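Local coordinates for protein bifunctional cytochrome P450/NADPH--P450 reductase (PDB 7F3H) that probably catalyses NADPH-dependent hydroxylation of organic substrates at a haem iron, pairing a cytochrome P450 haem domain with a reductase in one polypeptide, at residues T279-L282 with L283-P287; L322-A325 with L326-S330. One frame throughout, in Å; residues are numbered along the deposited sequence.

Contact 1. Residues T279-L282 with L283-P287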
loop_
_atom_site.group_PDB
_atom_site.type_symbol
_atom_site.label_atom_id
_atom_site.label_comp_id
_atom_site.label_asym_id
_atom_site.label_seq_id
_atom_site.Cartn_x
_atom_site.Cartn_y
_atom_site.Cartn_z
ATOM N N THR A 279 2.205 11.973 -0.699
ATOM C CA THR A 279 1.568 13.097 -0.016
ATOM C C THR A 279 2.517 14.275 0.119
ATOM O O THR A 279 2.126 15.428 -0.104
ATOM C CB THR A 279 1.050 12.641 1.341
ATOM O OG1 THR A 279 0.064 11.614 1.135
ATOM C CG2 THR A 279 0.439 13.808 2.112
ATOM N N LEU A 280 3.758 14.024 0.526
ATOM C CA LEU A 280 4.704 15.136 0.584
ATOM C C LEU A 280 4.895 15.751 -0.799
ATOM O O LEU A 280 4.953 16.981 -0.932
ATOM C CB LEU A 280 6.027 14.684 1.177
ATOM C CG LEU A 280 5.944 14.292 2.645
ATOM C CD1 LEU A 280 7.259 13.634 3.016
ATOM C CD2 LEU A 280 5.728 15.505 3.510
ATOM N N TYR A 281 4.957 14.919 -1.852
ATOM C CA TYR A 281 5.002 15.447 -3.221
ATOM C C TYR A 281 3.798 16.348 -3.516
ATOM O O TYR A 281 3.949 17.451 -4.072
ATOM C CB TYR A 281 5.030 14.310 -4.241
ATOM C CG TYR A 281 4.844 14.784 -5.661
ATOM C CD1 TYR A 281 5.869 15.445 -6.340
ATOM C CD2 TYR A 281 3.627 14.615 -6.320
ATOM C CE1 TYR A 281 5.697 15.898 -7.644
ATOM C CE2 TYR A 281 3.437 15.067 -7.623
ATOM C CZ TYR A 281 4.473 15.714 -8.274
ATOM O OH TYR A 281 4.314 16.166 -9.560
ATOM N N LEU A 282 2.582 15.847 -3.231
ATOM C CA LEU A 282 1.350 16.584 -3.539
ATOM C C LEU A 282 1.263 17.883 -2.756
ATOM O O LEU A 282 0.780 18.897 -3.269
ATOM C CB LEU A 282 0.129 15.722 -3.247
ATOM C CG LEU A 282 0.016 14.565 -4.235
ATOM C CD1 LEU A 282 -1.072 13.588 -3.825
ATOM C CD2 LEU A 282 -0.176 15.095 -5.697
ATOM N N LEU A 283 1.732 17.866 -1.510
ATOM C CA LEU A 283 1.748 19.075 -0.710
ATOM C C LEU A 283 2.741 20.081 -1.277
ATOM O O LEU A 283 2.444 21.277 -1.338
ATOM C CB LEU A 283 2.070 18.710 0.744
ATOM C CG LEU A 283 0.994 17.907 1.496
ATOM C CD1 LEU A 283 1.469 17.533 2.918
ATOM C CD2 LEU A 283 -0.288 18.702 1.572
ATOM N N LEU A 284 3.913 19.613 -1.748
ATOM C CA LEU A 284 4.825 20.525 -2.429
ATOM C C LEU A 284 4.207 21.095 -3.700
ATOM O O LEU A 284 4.618 22.168 -4.158
ATOM C CB LEU A 284 6.156 19.846 -2.742
ATOM C CG LEU A 284 7.133 19.618 -1.580
ATOM C CD1 LEU A 284 8.479 19.169 -2.129
ATOM C CD2 LEU A 284 7.293 20.828 -0.676
ATOM N N ARG A 285 3.332 20.343 -4.373
ATOM C CA ARG A 285 2.751 20.851 -5.616
ATOM C C ARG A 285 1.446 21.642 -5.420
ATOM O O ARG A 285 1.033 22.379 -6.342
ATOM C CB ARG A 285 2.552 19.688 -6.586
ATOM C CG ARG A 285 3.930 19.089 -6.997
ATOM C CD ARG A 285 4.770 20.160 -7.609
ATOM N NE ARG A 285 6.113 19.694 -7.942
ATOM C CZ ARG A 285 7.238 20.127 -7.371
ATOM N NH1 ARG A 285 7.209 21.060 -6.432
ATOM N NH2 ARG A 285 8.405 19.613 -7.748
ATOM N N HIS A 286 0.815 21.549 -4.244
ATOM C CA HIS A 286 -0.414 22.282 -3.921
ATOM C C HIS A 286 -0.223 22.975 -2.574
ATOM O O HIS A 286 -0.791 22.564 -1.543
ATOM C CB HIS A 286 -1.627 21.353 -3.917
ATOM C CG HIS A 286 -1.838 20.640 -5.218
ATOM N ND1 HIS A 286 -1.224 19.436 -5.521
ATOM C CD2 HIS A 286 -2.587 20.968 -6.304
ATOM C CE1 HIS A 286 -1.593 19.054 -6.733
ATOM N NE2 HIS A 286 -2.415 19.968 -7.230
ATOM N N PRO A 287 0.630 23.999 -2.540
ATOM C CA PRO A 287 1.077 24.548 -1.247
ATOM C C PRO A 287 -0.018 25.258 -0.441
ATOM O O PRO A 287 0.179 25.476 0.762
ATOM C CB PRO A 287 2.221 25.496 -1.647
ATOM C CG PRO A 287 1.904 25.919 -3.045
ATOM C CD PRO A 287 1.161 24.752 -3.690
#

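Contact 2. Residues L322-A325 with L326-S330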
loop_
_atom_site.group_PDB
_atom_site.type_symbol
_atom_site.label_atom_id
_atom_site.label_comp_id
_atom_site.label_asym_id
_atom_site.label_seq_id
_atom_site.Cartn_x
_atom_site.Cartn_y
_atom_site.Cartn_z
ATOM N N LEU A 322 -4.915 12.894 3.010
ATOM C CA LEU A 322 -4.512 11.521 2.723
ATOM C C LEU A 322 -5.532 10.830 1.825
ATOM O O LEU A 322 -5.150 10.138 0.867
ATOM C CB LEU A 322 -4.293 10.740 4.022
ATOM C CG LEU A 322 -2.999 11.030 4.809
ATOM C CD1 LEU A 322 -2.961 10.256 6.142
ATOM C CD2 LEU A 322 -1.750 10.677 3.998
ATOM N N ASP A 323 -6.829 11.046 2.092
ATOM C CA ASP A 323 -7.886 10.477 1.256
ATOM C C ASP A 323 -7.706 10.894 -0.207
ATOM O O ASP A 323 -7.719 10.051 -1.122
ATOM C CB ASP A 323 -9.262 10.922 1.772
ATOM C CG ASP A 323 -9.661 10.268 3.109
ATOM O OD1 ASP A 323 -9.158 9.174 3.453
ATOM O OD2 ASP A 323 -10.514 10.855 3.820
ATOM N N GLU A 324 -7.480 12.201 -0.445
ATOM C CA GLU A 324 -7.295 12.693 -1.811
ATOM C C GLU A 324 -5.943 12.261 -2.408
ATOM O O GLU A 324 -5.849 12.011 -3.623
ATOM C CB GLU A 324 -7.474 14.224 -1.833
ATOM C CG GLU A 324 -7.399 14.939 -3.199
ATOM C CD GLU A 324 -8.534 14.620 -4.190
ATOM O OE1 GLU A 324 -9.286 13.630 -3.990
ATOM O OE2 GLU A 324 -8.648 15.376 -5.193
ATOM N N ALA A 325 -4.891 12.150 -1.591
ATOM C CA ALA A 325 -3.627 11.656 -2.133
ATOM C C ALA A 325 -3.797 10.232 -2.631
ATOM O O ALA A 325 -3.350 9.896 -3.733
ATOM C CB ALA A 325 -2.514 11.732 -1.088
ATOM N N LEU A 326 -4.538 9.410 -1.875
ATOM C CA LEU A 326 -4.850 8.056 -2.318
ATOM C C LEU A 326 -5.766 8.073 -3.546
ATOM O O LEU A 326 -5.763 7.127 -4.330
ATOM C CB LEU A 326 -5.482 7.265 -1.174
ATOM C CG LEU A 326 -4.563 6.765 -0.047
ATOM C CD1 LEU A 326 -5.338 6.020 1.017
ATOM C CD2 LEU A 326 -3.416 5.885 -0.544
ATOM N N ARG A 327 -6.554 9.128 -3.748
ATOM C CA ARG A 327 -7.277 9.180 -5.020
ATOM C C ARG A 327 -6.335 9.464 -6.198
ATOM O O ARG A 327 -6.452 8.827 -7.244
ATOM C CB ARG A 327 -8.418 10.202 -4.978
ATOM C CG ARG A 327 -9.370 10.078 -6.170
ATOM C CD ARG A 327 -10.495 11.086 -6.091
ATOM N NE ARG A 327 -10.010 12.434 -6.361
ATOM C CZ ARG A 327 -9.817 12.928 -7.580
ATOM N NH1 ARG A 327 -10.075 12.177 -8.645
ATOM N NH2 ARG A 327 -9.338 14.160 -7.723
ATOM N N PHE A 328 -5.398 10.420 -6.059
ATOM C CA PHE A 328 -4.421 10.655 -7.129
ATOM C C PHE A 328 -3.444 9.495 -7.314
ATOM O O PHE A 328 -3.073 9.193 -8.453
ATOM C CB PHE A 328 -3.547 11.903 -6.925
ATOM C CG PHE A 328 -4.139 13.187 -7.402
ATOM C CD1 PHE A 328 -5.411 13.236 -7.939
ATOM C CD2 PHE A 328 -3.313 14.293 -7.570
ATOM C CE1 PHE A 328 -5.934 14.423 -8.436
ATOM C CE2 PHE A 328 -3.802 15.487 -8.092
ATOM C CZ PHE A 328 -5.134 15.551 -8.525
ATOM N N TRP A 329 -2.931 8.905 -6.229
ATOM C CA TRP A 329 -1.735 8.045 -6.305
ATOM C C TRP A 329 -1.850 6.847 -5.348
ATOM O O TRP A 329 -1.004 6.600 -4.498
ATOM C CB TRP A 329 -0.463 8.860 -6.028
ATOM C CG TRP A 329 -0.115 9.816 -7.143
ATOM C CD1 TRP A 329 -0.175 11.185 -7.119
ATOM C CD2 TRP A 329 0.323 9.455 -8.464
ATOM N NE1 TRP A 329 0.208 11.699 -8.353
ATOM C CE2 TRP A 329 0.499 10.652 -9.193
ATOM C CE3 TRP A 329 0.595 8.232 -9.092
ATOM C CZ2 TRP A 329 0.936 10.659 -10.512
ATOM C CZ3 TRP A 329 1.022 8.241 -10.406
ATOM C CH2 TRP A 329 1.194 9.448 -11.103
ATOM N N SER A 330 -2.948 6.102 -5.486
ATOM C CA SER A 330 -3.138 4.841 -4.770
ATOM C C SER A 330 -2.002 3.862 -5.084
ATOM O O SER A 330 -1.732 3.544 -6.254
ATOM C CB SER A 330 -4.507 4.279 -5.166
ATOM O OG SER A 330 -4.932 3.221 -4.350
#

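Contact 1. Residues T279-L282 with L283-P287
Tyr281 and Arg285 meet one turn apart at the C-terminal end of helix 254-285, the long central helix of the cytochrome P450 fold. The arginine brings its aliphatic stem over one face of the phenol ring: Arg285 CG lies 3.9 Å from the centroid of the Tyr281 ring, a CH-pi contact displaced toward the hydroxyl end, with Arg285 CG 3.6 Å from Tyr281 CZ. Tyr281 reaches this position because its CG is anti to the backbone N (chi1 170°), which leans the ring forward along the helix. Ring and guanidinium planes stand 70° apart, so the charged group does not lie flat on the ring; instead it extends to a salt bridge with Asp430 and a hydrogen bond to Tyr434 O. An alanine in place of Tyr281 is likely to leave the Arg285 stem without its aromatic support and a gap beside Leu436 and Phe449, though Asp430 and Tyr434 O would still hold the charged end.

The helix ends at His286, which folds back on the last turn. His286 ND1 donates to Leu282 O at 3.1 Å, with that oxygen in the imidazole plane. A histidine suits this exit because its ring nitrogen adds a side-chain donor to a carbonyl whose backbone bonds, from Arg285 N and His286 N, are weak. Thr279 CG2 runs alongside Leu283 CD1 at 3.9 Å, while Thr279 OG1 bonds to Leu275 O.

Thr279 and Leu282 face helix 317-329, Leu280 and Leu284 lean on strand 426-429, and His286, stacked with Phe377, also N-caps helix 287-300.

Contact 2. Residues L322-A325 with L326-S330
Glu324 and Arg327 form the ExxR pair of cytochromes P450, three residues apart on helix 317-329, the K helix. Both side chains leave the same flank of the helix, travel together, and join in a two-pronged salt bridge: Arg327 NE donates to Glu324 OE1 at 2.8 Å and Arg327 NH2 to Glu324 OE2 at 2.9 Å. Both bonds are nearly straight and use the syn sides of the carboxylate, whose oxygens lie close to the guanidinium plane. The two flat groups are nevertheless turned 38° apart, so the nitrogens stand out of the carboxylate plane.

Conformation makes this possible. Each residue has CG anti to its backbone N, and each chain then bends once: Glu324 at chi2 (67°), Arg327, after an extended start, at chi3 (72°). The late bend presents the NE side of the arginine to the acid. Further bonds fix the buried charges: Arg381, Trp382 and the Asp378 backbone N hold Glu324, while Arg327 NH1 also bonds to His365 O and NH2 to Pro374 O. Arg381 is consistent with the third member of the family's Glu-Arg-Arg triad.

On another side of the helix, Leu326 N bonds to Leu322 O at 2.9 Å, and Leu326 CG lies 3.5 Å from that same Leu322 O. Leucine suits this site, where an apolar side chain touches the haem. Trp329 N bonds to Ala325 O at 2.7 Å.

Around this helix, Leu322 meets Leu419 of helix 408-425, Leu326 packs on Leu275 of helix 254-285, Ser330 touches helix 361-365, and the Trp329 ring stacks with Phe278.

Contact 1 and contact 2 each lie within a single helix, and the two helices pack directly against each other, the contact centres about 12 Å apart. The small methyl of Ala325 lets them approach: Thr279 OG1 lies 3.4 Å from Ala325 CB, and Leu282 CD1 is 3.6 Å from the same Ala325 CB. Phe377 is a neighbour of both, meeting Phe328 edge-to-face. Contact 2 is buried, reaches the haem through Leu326, and holds its charges in a many-bonded network that pairs acid and base within the helix. Contact 1 is only partly buried at a helix end; its inner side is aliphatic, and its arginine finds its acid outside the two segments.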